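Local coordinates for cephalosporin hydroxylase CMCI (Streptomyces clavuligerus, PDB 2BM8), which probably takes part in cephamycin biosynthesis as a methyltransferase-fold enzyme modifying the cephalosporin nucleus, at residues L88-G93 / R117-C122; F157-H162 / F183-M188. The protein carries 3 engineered substitutions. One frame throughout, in Å; residues are numbered along the deposited sequence.

Interaction 1: residues L88-G93 / R117-C122; sequences LGVYNG and RDLSRC
The turn that follows the first strand of a Rossmann-like methyltransferase fold, between strand 84-88 and helix 94-106, meets the loop leaving the next strand, 111-116. In class I methyltransferases this is where the cofactor usually binds. Asp116, the acid closing that next strand, ties the two loops by accepting from Val90 N and Asp118 N. Gly89 suits its place because its phi is positive, at 95°. A type II' turn then runs from Val90 to Gly93, the N-cap of the helix, and closes through Gly93 N to Val90 O at 3.3 Å.

Backbone meets backbone where Asn92 CA lies 3.4 Å from Arg121 O, in a nearly straight CA-H...O contact. Gly93, lacking a CB, can bring its CA within 4.3 Å of Cys122 SG, whose sulfur stands anti to its own backbone N. Val90 CG2 touches Leu119 CD2 at 4.1 Å, a small apolar pair that continues onto Leu134 through Leu119.

Tyr91 and Arg121 carry much of the side-chain contact. Tyr91 CG is anti to its backbone N, and the ring presents its CD1 edge over the centre of one guanidinium face, 3.9 Å from Arg121 CZ, with the two planes 85° apart. Bends at chi2 and chi3 fold Arg121 back over its own loop, where NE lies 3.7 Å from Asp118 OD2, a long pairing of charges with no N-H aimed at the oxygen. Asp118 OD1 accepts from Ser120 N, an Asx turn, and also from Ser120 OG through its syn lone pair.

Since the guanidinium meets the ring at its edge, the contact gains little from cation-pi attraction. The two segments themselves meet by van der Waals and CA-H...O contacts; conventional hydrogen bonds between the loops involve adjoining residues Asp116, Ile115 and Gln123.

Interaction 2: residues F157-H162 / F183-M188; sequences FIDNAH and FIIEDM. Engineered in segment 157-162: Asn160 (natural residue Asp).
Strands 157-159 and 183-185 are the parallel neighbours of a beta-alpha-beta unit whose crossover is helix 165-175, and the contact runs from their tightly packed core to the loops at their C-terminal ends. In the strands, Phe157 O receives Ile184 N at 2.8 Å and Ile184 O receives Asp159 N at 2.8 Å, both nearly along the C=O axes; the next link, Glu186 N to Asp159 O, is weak.

Phe157 and Phe183 project to the same face, each with CG anti to its backbone N. Their rings lie side by side with planes only 6° apart but slid so far that they barely overlap, Phe157 CD2 meeting Phe183 CE1 at 3.5 Å; flat aromatic groups suit this layer beneath helix 165-175. On the other face Ile158 and Ile184 pack beside Tyr73, beta-branched residues fitting extended backbone, and Ile158 CG2 also rests near Glu186 OE2, which takes a hydrogen bond from Tyr73 OH.

Beyond the strands the chains diverge, the CA atoms of His162 and Met188 being 7.2 Å apart. Asp159 steadies the first loop: its OD2 accepts from Ala161 N and, through the syn lone pair, from His162 N at 2.8 Å. Engineered Asn160 sets OD1 just 3.0 Å from Glu186 OE1, two acceptors that do not bond; OE1 pairs with Lys65, whose charge would probably ease the crowding, while Asn160 ND2 gives to Glu87 OE1. With the natural Asp at 160, Glu186 and Asp187 would complete an acidic cluster, resembling metal sites of related methyltransferases by inference alone. A water bridges this looser end, donating to Asp187 OD2 at 2.6 Å and, at longer distance, to Asn160 OD1, while lying in the plane of the His162 ring, 3.1 Å from its NE2.

Overall arrangement
From the N terminus, strand 84-88 leads into interaction 1, which closes a loop of 23 residues holding helix 94-106 and strand 111-116. The chain then forms edge strand 132-136 and returns on the far side of strand 84-88 as strand 155-159. There interaction 2 opens and closes a second loop around helix 165-175. The two loops are in series, neither nested nor crossed. They join laterally at Leu88, whose N and O probably bond to Ile158 O and Asn160 N, and their centres are about 14 Å apart. Together they link neighbouring strand ends along one rim of the mixed sheet, where methyltransferases commonly place their active site.

Interaction 1: residues L88-G93 / R117-C122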
loop_
_atom_site.group_PDB
_atom_site.type_symbol
_atom_site.label_atom_id
_atom_site.label_comp_id
_atom_site.label_asym_id
_atom_site.label_seq_id
_atom_site.Cartn_x
_atom_site.Cartn_y
_atom_site.Cartn_z
ATOM N N LEU B 88 -28.733 -7.579 -20.826
ATOM C CA LEU B 88 -28.934 -6.289 -21.502
ATOM C C LEU B 88 -27.534 -5.725 -21.745
ATOM O O LEU B 88 -26.813 -5.459 -20.788
ATOM C CB LEU B 88 -29.726 -5.338 -20.593
ATOM C CG LEU B 88 -30.721 -4.299 -21.124
ATOM C CD1 LEU B 88 -30.831 -3.180 -20.119
ATOM C CD2 LEU B 88 -30.399 -3.736 -22.526
ATOM N N GLY B 89 -27.151 -5.553 -23.012
ATOM C CA GLY B 89 -25.775 -5.260 -23.386
ATOM C C GLY B 89 -25.025 -6.536 -23.743
ATOM O O GLY B 89 -24.676 -7.303 -22.857
ATOM N N VAL B 90 -24.755 -6.756 -25.032
ATOM C CA VAL B 90 -24.200 -8.021 -25.508
ATOM C C VAL B 90 -22.725 -7.948 -25.926
ATOM O O VAL B 90 -21.929 -8.825 -25.531
ATOM C CB VAL B 90 -25.028 -8.559 -26.690
ATOM C CG1 VAL B 90 -24.373 -9.782 -27.322
ATOM C CG2 VAL B 90 -26.426 -8.893 -26.240
ATOM N N TYR B 91 -22.374 -6.935 -26.730
ATOM C CA TYR B 91 -21.027 -6.803 -27.339
ATOM C C TYR B 91 -20.635 -8.028 -28.206
ATOM O O TYR B 91 -21.263 -8.268 -29.224
ATOM C CB TYR B 91 -19.962 -6.461 -26.277
ATOM C CG TYR B 91 -18.574 -6.105 -26.836
ATOM C CD1 TYR B 91 -18.410 -5.123 -27.807
ATOM C CD2 TYR B 91 -17.436 -6.777 -26.397
ATOM C CE1 TYR B 91 -17.137 -4.819 -28.325
ATOM C CE2 TYR B 91 -16.164 -6.478 -26.898
ATOM C CZ TYR B 91 -16.018 -5.503 -27.854
ATOM O OH TYR B 91 -14.751 -5.213 -28.326
ATOM N N ASN B 92 -19.631 -8.808 -27.793
ATOM C CA ASN B 92 -19.140 -9.945 -28.578
ATOM C C ASN B 92 -19.877 -11.259 -28.313
ATOM O O ASN B 92 -19.730 -12.209 -29.081
ATOM C CB ASN B 92 -17.648 -10.166 -28.333
ATOM C CG ASN B 92 -17.374 -10.751 -26.978
ATOM O OD1 ASN B 92 -17.791 -10.191 -25.972
ATOM N ND2 ASN B 92 -16.685 -11.884 -26.934
ATOM N N GLY B 93 -20.617 -11.319 -27.201
ATOM C CA GLY B 93 -21.483 -12.448 -26.904
ATOM C C GLY B 93 -20.814 -13.534 -26.085
ATOM O O GLY B 93 -21.409 -14.587 -25.823
ATOM N N ARG B 117 -28.853 -2.809 -28.643
ATOM C CA ARG B 117 -29.135 -1.891 -29.751
ATOM C C ARG B 117 -28.425 -2.325 -31.041
ATOM O O ARG B 117 -28.997 -2.266 -32.133
ATOM C CB ARG B 117 -28.691 -0.477 -29.369
ATOM C CG ARG B 117 -29.289 0.618 -30.231
ATOM C CD ARG B 117 -29.130 2.016 -29.639
ATOM N NE ARG B 117 -30.159 2.925 -30.141
ATOM C CZ ARG B 117 -30.819 3.836 -29.409
ATOM N NH1 ARG B 117 -30.574 3.992 -28.101
ATOM N NH2 ARG B 117 -31.741 4.603 -29.995
ATOM N N ASP B 118 -27.187 -2.786 -30.871
ATOM C CA ASP B 118 -26.278 -3.129 -31.950
ATOM C C ASP B 118 -25.692 -4.544 -31.682
ATOM O O ASP B 118 -24.915 -4.738 -30.744
ATOM C CB ASP B 118 -25.191 -2.042 -31.972
ATOM C CG ASP B 118 -24.068 -2.321 -32.952
ATOM O OD1 ASP B 118 -24.246 -3.136 -33.882
ATOM O OD2 ASP B 118 -22.960 -1.741 -32.865
ATOM N N LEU B 119 -26.106 -5.520 -32.486
ATOM C CA LEU B 119 -25.659 -6.911 -32.351
ATOM C C LEU B 119 -24.547 -7.281 -33.344
ATOM O O LEU B 119 -24.125 -8.440 -33.391
ATOM C CB LEU B 119 -26.843 -7.871 -32.558
ATOM C CG LEU B 119 -27.984 -7.880 -31.523
ATOM C CD1 LEU B 119 -29.177 -8.720 -32.027
ATOM C CD2 LEU B 119 -27.516 -8.385 -30.160
ATOM N N SER B 120 -24.072 -6.312 -34.128
ATOM C CA SER B 120 -23.106 -6.581 -35.199
ATOM C C SER B 120 -21.686 -6.942 -34.729
ATOM O O SER B 120 -20.859 -7.323 -35.548
ATOM C CB SER B 120 -23.008 -5.381 -36.151
ATOM O OG SER B 120 -22.152 -4.389 -35.599
ATOM N N ARG B 121 -21.395 -6.799 -33.441
ATOM C CA ARG B 121 -20.106 -7.237 -32.895
ATOM C C ARG B 121 -20.129 -8.675 -32.349
ATOM O O ARG B 121 -19.092 -9.168 -31.912
ATOM C CB ARG B 121 -19.614 -6.282 -31.796
ATOM C CG ARG B 121 -19.601 -4.789 -32.178
ATOM C CD ARG B 121 -20.762 -3.976 -31.587
ATOM N NE ARG B 121 -20.337 -3.014 -30.562
ATOM C CZ ARG B 121 -21.014 -2.715 -29.442
ATOM N NH1 ARG B 121 -22.185 -3.289 -29.146
ATOM N NH2 ARG B 121 -20.506 -1.823 -28.599
ATOM N N CYS B 122 -21.281 -9.347 -32.390
ATOM C CA CYS B 122 -21.411 -10.699 -31.825
ATOM C C CYS B 122 -20.538 -11.714 -32.537
ATOM O O CYS B 122 -20.668 -11.892 -33.733
ATOM C CB CYS B 122 -22.863 -11.204 -31.835
ATOM S SG CYS B 122 -23.095 -12.720 -30.838
#

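Interaction 2: residues F157-H162 / F183-M188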
loop_
_atom_site.group_PDB
_atom_site.type_symbol
_atom_site.label_atom_id
_atom_site.label_comp_id
_atom_site.label_asym_id
_atom_site.label_seq_id
_atom_site.Cartn_x
_atom_site.Cartn_y
_atom_site.Cartn_z
ATOM N N PHE B 157 -31.696 -11.223 -14.419
ATOM C CA PHE B 157 -31.660 -10.109 -15.356
ATOM C C PHE B 157 -30.391 -9.306 -15.080
ATOM O O PHE B 157 -30.193 -8.824 -13.974
ATOM C CB PHE B 157 -32.904 -9.238 -15.160
ATOM C CG PHE B 157 -33.057 -8.150 -16.184
ATOM C CD1 PHE B 157 -34.041 -8.237 -17.167
ATOM C CD2 PHE B 157 -32.213 -7.040 -16.178
ATOM C CE1 PHE B 157 -34.185 -7.239 -18.118
ATOM C CE2 PHE B 157 -32.342 -6.041 -17.134
ATOM C CZ PHE B 157 -33.330 -6.138 -18.107
ATOM N N ILE B 158 -29.540 -9.152 -16.083
ATOM C CA ILE B 158 -28.240 -8.500 -15.907
ATOM C C ILE B 158 -28.138 -7.276 -16.808
ATOM O O ILE B 158 -28.199 -7.386 -18.027
ATOM C CB ILE B 158 -27.078 -9.473 -16.211
ATOM C CG1 ILE B 158 -27.272 -10.775 -15.437
ATOM C CG2 ILE B 158 -25.727 -8.835 -15.842
ATOM C CD1 ILE B 158 -26.254 -11.815 -15.739
ATOM N N ASP B 159 -28.012 -6.111 -16.183
ATOM C CA ASP B 159 -27.744 -4.873 -16.894
ATOM C C ASP B 159 -26.243 -4.646 -17.136
ATOM O O ASP B 159 -25.482 -4.489 -16.194
ATOM C CB ASP B 159 -28.292 -3.700 -16.096
ATOM C CG ASP B 159 -27.938 -2.383 -16.717
ATOM O OD1 ASP B 159 -27.504 -1.460 -15.969
ATOM O OD2 ASP B 159 -28.051 -2.211 -17.956
ATOM N N ASN B 160 -25.840 -4.644 -18.406
ATOM C CA ASN B 160 -24.507 -4.192 -18.843
ATOM C C ASN B 160 -24.590 -2.951 -19.749
ATOM O O ASN B 160 -23.588 -2.513 -20.277
ATOM C CB ASN B 160 -23.757 -5.318 -19.575
ATOM C CG ASN B 160 -23.118 -6.324 -18.620
ATOM O OD1 ASN B 160 -22.179 -5.993 -17.879
ATOM N ND2 ASN B 160 -23.621 -7.560 -18.631
ATOM N N ALA B 161 -25.775 -2.373 -19.916
ATOM C CA ALA B 161 -25.958 -1.228 -20.817
ATOM C C ALA B 161 -26.040 0.108 -20.067
ATOM O O ALA B 161 -25.413 1.090 -20.454
ATOM C CB ALA B 161 -27.204 -1.439 -21.685
ATOM N N HIS B 162 -26.832 0.125 -19.001
ATOM C CA HIS B 162 -26.878 1.219 -18.026
ATOM C C HIS B 162 -27.488 2.526 -18.547
ATOM O O HIS B 162 -27.060 3.607 -18.139
ATOM C CB HIS B 162 -25.486 1.545 -17.463
ATOM C CG HIS B 162 -24.604 0.358 -17.224
ATOM N ND1 HIS B 162 -24.573 -0.311 -16.023
ATOM C CD2 HIS B 162 -23.661 -0.224 -18.002
ATOM C CE1 HIS B 162 -23.669 -1.274 -16.083
ATOM N NE2 HIS B 162 -23.105 -1.245 -17.273
ATOM N N PHE B 183 -31.963 -9.074 -10.118
ATOM C CA PHE B 183 -31.740 -7.953 -11.008
ATOM C C PHE B 183 -30.373 -7.422 -10.642
ATOM O O PHE B 183 -30.181 -6.977 -9.521
ATOM C CB PHE B 183 -32.806 -6.864 -10.849
ATOM C CG PHE B 183 -32.732 -5.777 -11.912
ATOM C CD1 PHE B 183 -33.613 -5.768 -12.981
ATOM C CD2 PHE B 183 -31.776 -4.767 -11.840
ATOM C CE1 PHE B 183 -33.552 -4.765 -13.950
ATOM C CE2 PHE B 183 -31.717 -3.766 -12.817
ATOM C CZ PHE B 183 -32.607 -3.773 -13.865
ATOM N N ILE B 184 -29.442 -7.478 -11.595
ATOM C CA ILE B 184 -28.038 -7.190 -11.347
ATOM C C ILE B 184 -27.512 -6.056 -12.222
ATOM O O ILE B 184 -27.678 -6.067 -13.444
ATOM C CB ILE B 184 -27.203 -8.460 -11.574
ATOM C CG1 ILE B 184 -27.478 -9.453 -10.441
ATOM C CG2 ILE B 184 -25.718 -8.131 -11.618
ATOM C CD1 ILE B 184 -27.081 -10.860 -10.745
ATOM N N ILE B 185 -26.860 -5.084 -11.594
ATOM C CA ILE B 185 -26.229 -3.997 -12.331
ATOM C C ILE B 185 -24.740 -4.113 -12.152
ATOM O O ILE B 185 -24.225 -3.913 -11.067
ATOM C CB ILE B 185 -26.745 -2.636 -11.835
ATOM C CG1 ILE B 185 -28.215 -2.475 -12.204
ATOM C CG2 ILE B 185 -25.945 -1.507 -12.464
ATOM C CD1 ILE B 185 -28.976 -1.543 -11.326
ATOM N N GLU B 186 -24.040 -4.451 -13.221
ATOM C CA GLU B 186 -22.594 -4.612 -13.140
ATOM C C GLU B 186 -21.931 -3.244 -13.278
ATOM O O GLU B 186 -22.477 -2.373 -13.937
ATOM C CB GLU B 186 -22.108 -5.584 -14.218
ATOM C CG GLU B 186 -22.695 -6.997 -14.102
ATOM C CD GLU B 186 -21.943 -8.045 -14.925
ATOM O OE1 GLU B 186 -20.998 -7.667 -15.638
ATOM O OE2 GLU B 186 -22.316 -9.247 -14.876
ATOM N N ASP B 187 -20.810 -3.046 -12.578
ATOM C CA ASP B 187 -19.875 -1.932 -12.776
ATOM C C ASP B 187 -20.360 -0.552 -12.341
ATOM O O ASP B 187 -19.635 0.169 -11.637
ATOM C CB ASP B 187 -19.424 -1.854 -14.241
ATOM C CG ASP B 187 -18.635 -3.082 -14.675
ATOM O OD1 ASP B 187 -17.541 -3.304 -14.093
ATOM O OD2 ASP B 187 -19.029 -3.873 -15.564
ATOM N N MET B 188 -21.571 -0.186 -12.755
ATOM C CA MET B 188 -21.968 1.214 -12.753
ATOM C C MET B 188 -22.413 1.798 -11.412
ATOM O O MET B 188 -22.250 3.003 -11.201
ATOM C CB MET B 188 -23.053 1.470 -13.810
ATOM C CG MET B 188 -23.179 2.954 -14.207
ATOM S SD MET B 188 -21.613 3.754 -14.773
ATOM C CE MET B 188 -21.782 3.640 -16.574
HETATM O O HOH W 1 -20.759 -3.318 -17.398
#